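Local coordinates for protein N-deoxyribosyltransferase (Bacillus psychrosaccharolyticus, PDB 6EVS) that probably transfers 2-deoxyribosyl groups between nucleobases, a reaction used for the enzymatic synthesis of modified nucleosides, at residues Thr32-Pro36 against Arg37-Leu41; Phe54-Lys57 against Asn58-His62; Glu104-Leu108 against Met109-Ser113. All coordinates share one frame; numbering follows the deposited sequence.

Interaction 1 (Thr32-Pro36 against Arg37-Leu41)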
# COMPACT_ATOMS: atom_id res chain seq x y z
N THR A 32 14.43 20.16 -2.23
CA THR A 32 14.19 19.93 -3.65
C THR A 32 12.68 19.90 -3.84
O THR A 32 12.00 19.01 -3.34
CB THR A 32 14.84 18.62 -4.12
OG1 THR A 32 16.25 18.69 -3.91
CG2 THR A 32 14.57 18.42 -5.61
N VAL A 33 12.15 20.90 -4.54
CA VAL A 33 10.71 21.10 -4.63
C VAL A 33 10.25 20.81 -6.05
O VAL A 33 10.74 21.42 -7.00
CB VAL A 33 10.33 22.53 -4.23
CG1 VAL A 33 8.82 22.70 -4.31
CG2 VAL A 33 10.87 22.84 -2.85
N PHE A 34 9.27 19.90 -6.18
CA PHE A 34 8.56 19.74 -7.45
C PHE A 34 7.34 20.65 -7.43
O PHE A 34 6.45 20.47 -6.59
CB PHE A 34 8.13 18.29 -7.69
CG PHE A 34 7.36 18.09 -8.98
CD1 PHE A 34 8.02 17.88 -10.17
CD2 PHE A 34 5.96 18.12 -8.98
CE1 PHE A 34 7.32 17.66 -11.37
CE2 PHE A 34 5.24 17.94 -10.17
CZ PHE A 34 5.93 17.70 -11.38
N SER A 35 7.29 21.60 -8.36
CA SER A 35 6.19 22.57 -8.40
C SER A 35 5.39 22.34 -9.67
O SER A 35 5.91 22.58 -10.77
CB SER A 35 6.71 24.00 -8.35
OG SER A 35 5.62 24.92 -8.28
N PRO A 36 4.15 21.85 -9.57
CA PRO A 36 3.42 21.44 -10.78
C PRO A 36 3.32 22.51 -11.85
O PRO A 36 3.26 22.15 -13.03
CB PRO A 36 2.04 21.06 -10.23
CG PRO A 36 2.37 20.51 -8.82
CD PRO A 36 3.47 21.44 -8.33
N ARG A 37 3.32 23.79 -11.48
CA ARG A 37 3.19 24.85 -12.47
C ARG A 37 4.41 24.95 -13.38
O ARG A 37 4.30 25.46 -14.51
CB ARG A 37 2.94 26.19 -11.78
CG ARG A 37 4.19 26.84 -11.22
CD ARG A 37 3.90 28.20 -10.64
NE ARG A 37 5.11 28.82 -10.11
CZ ARG A 37 5.39 30.11 -10.22
NH1 ARG A 37 4.56 30.91 -10.85
NH2 ARG A 37 6.52 30.59 -9.70
N GLU A 38 5.58 24.49 -12.92
CA GLU A 38 6.79 24.45 -13.73
C GLU A 38 6.84 23.22 -14.62
O GLU A 38 7.82 23.03 -15.33
CB GLU A 38 8.04 24.47 -12.85
CG GLU A 38 8.04 25.48 -11.70
CD GLU A 38 9.32 25.41 -10.87
OE1 GLU A 38 9.78 26.47 -10.39
OE2 GLU A 38 9.86 24.30 -10.70
N ASN A 39 5.81 22.37 -14.57
CA ASN A 39 5.81 21.08 -15.23
C ASN A 39 4.53 20.88 -16.01
O ASN A 39 3.88 19.84 -15.96
CB ASN A 39 6.04 20.00 -14.18
CG ASN A 39 7.37 20.18 -13.51
OD1 ASN A 39 7.46 20.73 -12.41
ND2 ASN A 39 8.44 19.75 -14.19
N GLN A 40 4.15 21.91 -16.76
CA GLN A 40 3.00 21.87 -17.65
C GLN A 40 3.38 21.32 -19.02
O GLN A 40 2.53 21.28 -19.92
CB GLN A 40 2.37 23.28 -17.75
CG GLN A 40 1.83 23.71 -16.37
CD GLN A 40 1.22 25.10 -16.33
OE1 GLN A 40 0.11 25.32 -16.81
NE2 GLN A 40 1.93 26.04 -15.71
N LEU A 41 4.64 20.89 -19.18
CA LEU A 41 5.18 20.05 -20.25
C LEU A 41 5.37 20.85 -21.53
O LEU A 41 4.41 21.42 -22.05
CB LEU A 41 4.28 18.83 -20.45
CG LEU A 41 4.32 17.98 -19.17
CD1 LEU A 41 3.59 16.65 -19.32
CD2 LEU A 41 5.76 17.74 -18.74
O HOH W 1 2.84 24.85 -8.78
O HOH W 2 9.40 21.62 -10.39
O HOH W 3 1.33 20.29 -13.79
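Asn39 lays its side-chain amide over one face of the Phe34 ring, with Asn39 CG 3.3 Å from Phe34 CE1 and the amide and ring planes only 17° apart. A flat group suits this place, because an amide is flat enough to lie against an aromatic face. Phe34 reaches the amide because its CG lies anti to the backbone N (chi1 178°), which carries the ring beyond the end of the strand. Beneath this overlap the chain turns. Ser35 O accepts from Glu38 N at 2.9 Å, and Pro36 O accepts from Asn39 N at 3.0 Å, both bonds spanning three residues as in a 3-10 turn, with each donor above the plane of its carbonyl. Pro36, its phi already fixed by the ring, fits the start of such a turn and has no N-H to satisfy. Gln40, its chain extended beyond CG, reaches alongside the turn: Gln40 NE2 donates to Arg37 O at 2.7 Å, nearly straight at 174° and on a lone pair. Two waters extend the polar network. One donates to Ser35 OG (2.8 Å) and accepts from Arg37 N, while another accepts from Ser35 N and donates to Glu38 OE2 (2.7 Å). The extended Arg37 and Glu38 chains carry their charges to helix 13-28, where Arg37 pairs with Glu23, which also bonds Ser35 OG, and Glu38 pairs with Arg27. The turn thus leaves the end of strand 32-34, an outermost strand of the parallel sheet within this chain, between two elements: helix 13-28 takes the charged groups, and helix 49-65 receives Phe34, whose ring stacks with His62.

Interaction 2 (Phe54-Lys57 against Asn58-His62)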
# COMPACT_ATOMS: atom_id res chain seq x y z
N PHE A 54 0.08 12.63 -19.47
CA PHE A 54 1.44 12.83 -18.97
C PHE A 54 1.46 13.70 -17.73
O PHE A 54 2.24 13.46 -16.80
CB PHE A 54 2.31 13.44 -20.07
CG PHE A 54 2.71 12.45 -21.13
CD1 PHE A 54 2.68 11.09 -20.87
CD2 PHE A 54 3.10 12.89 -22.39
CE1 PHE A 54 3.05 10.16 -21.86
CE2 PHE A 54 3.47 11.98 -23.37
CZ PHE A 54 3.44 10.61 -23.10
N VAL A 55 0.61 14.73 -17.69
CA VAL A 55 0.59 15.60 -16.52
C VAL A 55 0.14 14.82 -15.29
O VAL A 55 0.77 14.89 -14.22
CB VAL A 55 -0.30 16.83 -16.77
CG1 VAL A 55 -0.63 17.52 -15.44
CG2 VAL A 55 0.38 17.80 -17.73
N PHE A 56 -0.96 14.09 -15.41
CA PHE A 56 -1.42 13.25 -14.31
C PHE A 56 -0.32 12.29 -13.86
O PHE A 56 0.03 12.23 -12.68
CB PHE A 56 -2.66 12.47 -14.73
CG PHE A 56 -3.22 11.60 -13.64
CD1 PHE A 56 -4.11 12.12 -12.70
CD2 PHE A 56 -2.86 10.29 -13.55
CE1 PHE A 56 -4.64 11.31 -11.68
CE2 PHE A 56 -3.37 9.46 -12.52
CZ PHE A 56 -4.25 9.99 -11.58
N LYS A 57 0.27 11.57 -14.82
CA LYS A 57 1.26 10.56 -14.47
C LYS A 57 2.50 11.20 -13.87
O LYS A 57 3.04 10.71 -12.88
CB LYS A 57 1.64 9.73 -15.70
CG LYS A 57 0.55 8.77 -16.13
CD LYS A 57 0.98 7.97 -17.38
CE LYS A 57 -0.05 6.90 -17.71
NZ LYS A 57 0.55 5.70 -18.38
N ASN A 58 2.94 12.33 -14.44
CA ASN A 58 4.14 12.96 -13.91
C ASN A 58 3.90 13.52 -12.52
O ASN A 58 4.77 13.43 -11.64
CB ASN A 58 4.62 14.08 -14.85
CG ASN A 58 6.03 14.54 -14.53
OD1 ASN A 58 6.88 13.73 -14.15
ND2 ASN A 58 6.28 15.83 -14.68
N ASP A 59 2.71 14.09 -12.30
CA ASP A 59 2.37 14.66 -10.99
C ASP A 59 2.34 13.57 -9.93
O ASP A 59 2.99 13.68 -8.88
CB ASP A 59 1.02 15.38 -11.06
CG ASP A 59 1.11 16.75 -11.73
OD1 ASP A 59 2.22 17.16 -12.15
OD2 ASP A 59 0.06 17.42 -11.83
N LEU A 60 1.56 12.51 -10.19
CA LEU A 60 1.47 11.39 -9.25
C LEU A 60 2.83 10.76 -8.99
O LEU A 60 3.19 10.49 -7.83
CB LEU A 60 0.48 10.35 -9.78
CG LEU A 60 0.05 9.23 -8.84
CD1 LEU A 60 -0.48 9.80 -7.52
CD2 LEU A 60 -0.99 8.34 -9.51
N GLU A 61 3.62 10.53 -10.04
CA GLU A 61 4.96 9.99 -9.83
C GLU A 61 5.79 10.90 -8.92
O GLU A 61 6.58 10.42 -8.10
CB GLU A 61 5.68 9.76 -11.16
CG GLU A 61 6.76 8.70 -11.08
CD GLU A 61 6.20 7.31 -10.79
OE1 GLU A 61 6.95 6.47 -10.27
OE2 GLU A 61 5.00 7.06 -11.06
N HIS A 62 5.60 12.23 -9.02
CA HIS A 62 6.39 13.10 -8.16
C HIS A 62 5.83 13.20 -6.74
O HIS A 62 6.58 13.54 -5.82
CB HIS A 62 6.54 14.48 -8.80
CG HIS A 62 7.64 14.53 -9.80
ND1 HIS A 62 7.45 14.17 -11.12
CD2 HIS A 62 8.95 14.82 -9.67
CE1 HIS A 62 8.60 14.30 -11.77
NE2 HIS A 62 9.53 14.68 -10.92
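Trans first torsions, chi1 -178° for Phe56 and -170° for Leu60, send both side chains the same way along one side of an alpha-helix, where they lie side by side one turn apart. Phe56 CE2 meets Leu60 CD2 at 4.0 Å, an i to i+4 apolar pair. Large apolar residues suit this side because it is buried against a third subunit, with Phe56 on Asp112 and Leu60 on Tyr90 of that chain. Regular backbone bonds run underneath, among them Leu60 N to Phe56 O at 2.9 Å. On another side, Val55 CG1 lies 3.7 Å from Asp59 OD2, the two chains again pointing the same way, and Phe34 and Tyr5 of the sheet also touch Asp59. Lys57 is long enough to leave the helix, and its NZ bonds the backbone oxygen of Asp112 in the second subunit. His62 turns back toward the preceding turn, while its NE2 bonds Thr131 O of the second subunit. The carbonyl of Asn58 is gripped twice: His62 N donates to Asn58 O at 3.0 Å from one face of the carbonyl plane, and His62 ND1, with the oxygen lying in its ring plane, donates to Asn58 O at 2.8 Å from the opposite face.

Interaction 3 (Glu104-Leu108 against Met109-Ser113)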
# COMPACT_ATOMS: atom_id res chain seq x y z
N GLU A 104 -8.74 30.23 7.85
CA GLU A 104 -10.15 29.88 8.02
C GLU A 104 -10.30 28.42 8.43
O GLU A 104 -9.32 27.68 8.59
CB GLU A 104 -10.91 30.16 6.73
CG GLU A 104 -11.24 31.61 6.56
CD GLU A 104 -11.71 31.91 5.17
OE1 GLU A 104 -12.28 31.00 4.55
OE2 GLU A 104 -11.52 33.06 4.72
N ILE A 105 -11.56 27.99 8.62
CA ILE A 105 -11.86 26.62 9.01
C ILE A 105 -11.66 25.70 7.81
O ILE A 105 -12.04 26.03 6.68
CB ILE A 105 -13.29 26.52 9.58
CG1 ILE A 105 -13.35 27.07 11.01
CG2 ILE A 105 -13.78 25.07 9.54
CD1 ILE A 105 -14.65 27.77 11.37
N ILE A 106 -11.05 24.54 8.06
CA ILE A 106 -10.72 23.59 7.01
C ILE A 106 -11.46 22.28 7.25
O ILE A 106 -11.67 21.88 8.40
CB ILE A 106 -9.18 23.39 6.94
CG1 ILE A 106 -8.50 24.72 6.61
CG2 ILE A 106 -8.79 22.28 5.95
CD1 ILE A 106 -6.99 24.69 6.72
N ASN A 107 -11.87 21.62 6.16
CA ASN A 107 -12.55 20.33 6.22
C ASN A 107 -11.80 19.37 7.12
O ASN A 107 -10.56 19.33 7.10
CB ASN A 107 -12.67 19.75 4.81
CG ASN A 107 -13.53 18.50 4.75
OD1 ASN A 107 -13.08 17.41 5.11
ND2 ASN A 107 -14.77 18.65 4.30
N LEU A 108 -12.54 18.58 7.92
CA LEU A 108 -11.88 17.69 8.88
C LEU A 108 -11.17 16.51 8.23
O LEU A 108 -10.30 15.89 8.86
CB LEU A 108 -12.87 17.18 9.94
CG LEU A 108 -14.06 16.27 9.62
CD1 LEU A 108 -13.65 14.79 9.59
CD2 LEU A 108 -15.16 16.49 10.67
N MET A 109 -11.51 16.15 6.99
CA MET A 109 -10.70 15.10 6.37
C MET A 109 -9.28 15.58 6.14
O MET A 109 -8.32 14.81 6.29
CB MET A 109 -11.33 14.61 5.06
CG MET A 109 -12.77 14.08 5.22
SD MET A 109 -12.93 12.76 6.47
CE MET A 109 -11.97 11.46 5.66
N ILE A 110 -9.11 16.88 5.86
CA ILE A 110 -7.78 17.44 5.65
C ILE A 110 -7.08 17.72 6.98
O ILE A 110 -5.93 17.33 7.19
CB ILE A 110 -7.88 18.71 4.78
CG1 ILE A 110 -8.25 18.32 3.34
CG2 ILE A 110 -6.58 19.49 4.83
CD1 ILE A 110 -8.40 19.50 2.41
N THR A 111 -7.77 18.40 7.91
CA THR A 111 -7.13 18.73 9.18
C THR A 111 -6.74 17.50 9.99
O THR A 111 -5.76 17.53 10.73
CB THR A 111 -8.03 19.63 10.04
OG1 THR A 111 -9.12 18.86 10.54
CG2 THR A 111 -8.56 20.77 9.21
N ASP A 112 -7.51 16.41 9.88
CA ASP A 112 -7.19 15.20 10.63
C ASP A 112 -6.15 14.33 9.93
O ASP A 112 -5.77 13.27 10.47
CB ASP A 112 -8.46 14.39 10.88
CG ASP A 112 -9.38 15.05 11.91
OD1 ASP A 112 -10.31 15.79 11.52
OD2 ASP A 112 -9.15 14.83 13.11
N SER A 113 -5.69 14.74 8.74
CA SER A 113 -4.71 14.02 7.92
C SER A 113 -3.37 14.71 7.86
O SER A 113 -2.47 14.20 7.19
CB SER A 113 -5.18 13.90 6.46
OG SER A 113 -6.53 13.56 6.34
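Asn107 curls its side chain beside that of Met109 and caps the start of the short helix 108-111. With chi1 at -172° the amide swings away from its own nitrogen and forward over the first turn, so that Asn107 OD1 accepts from Met109 N at 2.8 Å, the donor tilted a little from the carbonyl plane. Asparagine suits the position because its short amide can take up an N-H that has no earlier helical carbonyl to meet. The backbone carbonyl of the same residue then opens the helical bonding: Asn107 O accepts from Thr111 N at 3.1 Å in an almost straight bond (171°), and more weakly from Ile110 N. One residue on, Leu108 O accepts from Asp112 N at 3.0 Å.

Leu108 has CG wedged between its backbone N and carbonyl carbon (chi1 65°), which holds the branch close over the next residue. Its CD1 lies 3.8 Å from Met109 SD. The Met109 chain is itself bent at its second and third torsions, a shape open to an unbranched thioether, and it packs on Phe56 of the third subunit.

Ile106 works from before the cap. Its CG2 touches Ile110 CG2 at 3.7 Å, the two branched chains crossing at about a right angle, and both rest on Leu98 of strand 96-99. Ile106 CB also meets Thr111 CG2 at 3.5 Å. Threonine serves two purposes here, since its methyl packs against Ile106 while Thr111 OG1 bonds Arg52 of the third subunit, which also donates to Ile106 O. Together these features make an asparagine N-cap, with an Ile106 to Thr111 contact across the helix start that resembles a hydrophobic staple made through a threonine methyl.

Interactions 1 and 2 are neighbours in sequence and in space: they touch where Leu41 meets Phe54 and Val55, as well as through the Phe34 ring, joining strand 32-34 and the loop after it to helix 49-65. Interaction 3 lies about 25 Å from each, centre to centre, and on the opposite side of the chain's centre from interaction 1. The chemistry follows place. Interaction 1 is partly buried and relies on waters and charges; interactions 2 and 3 are buried, combining apolar contacts with helical bonding, one midway along a helix and the other at a helix start. Both of these also face a third subunit, so neighbouring chains of the six-chain assembly probably contribute to their burial.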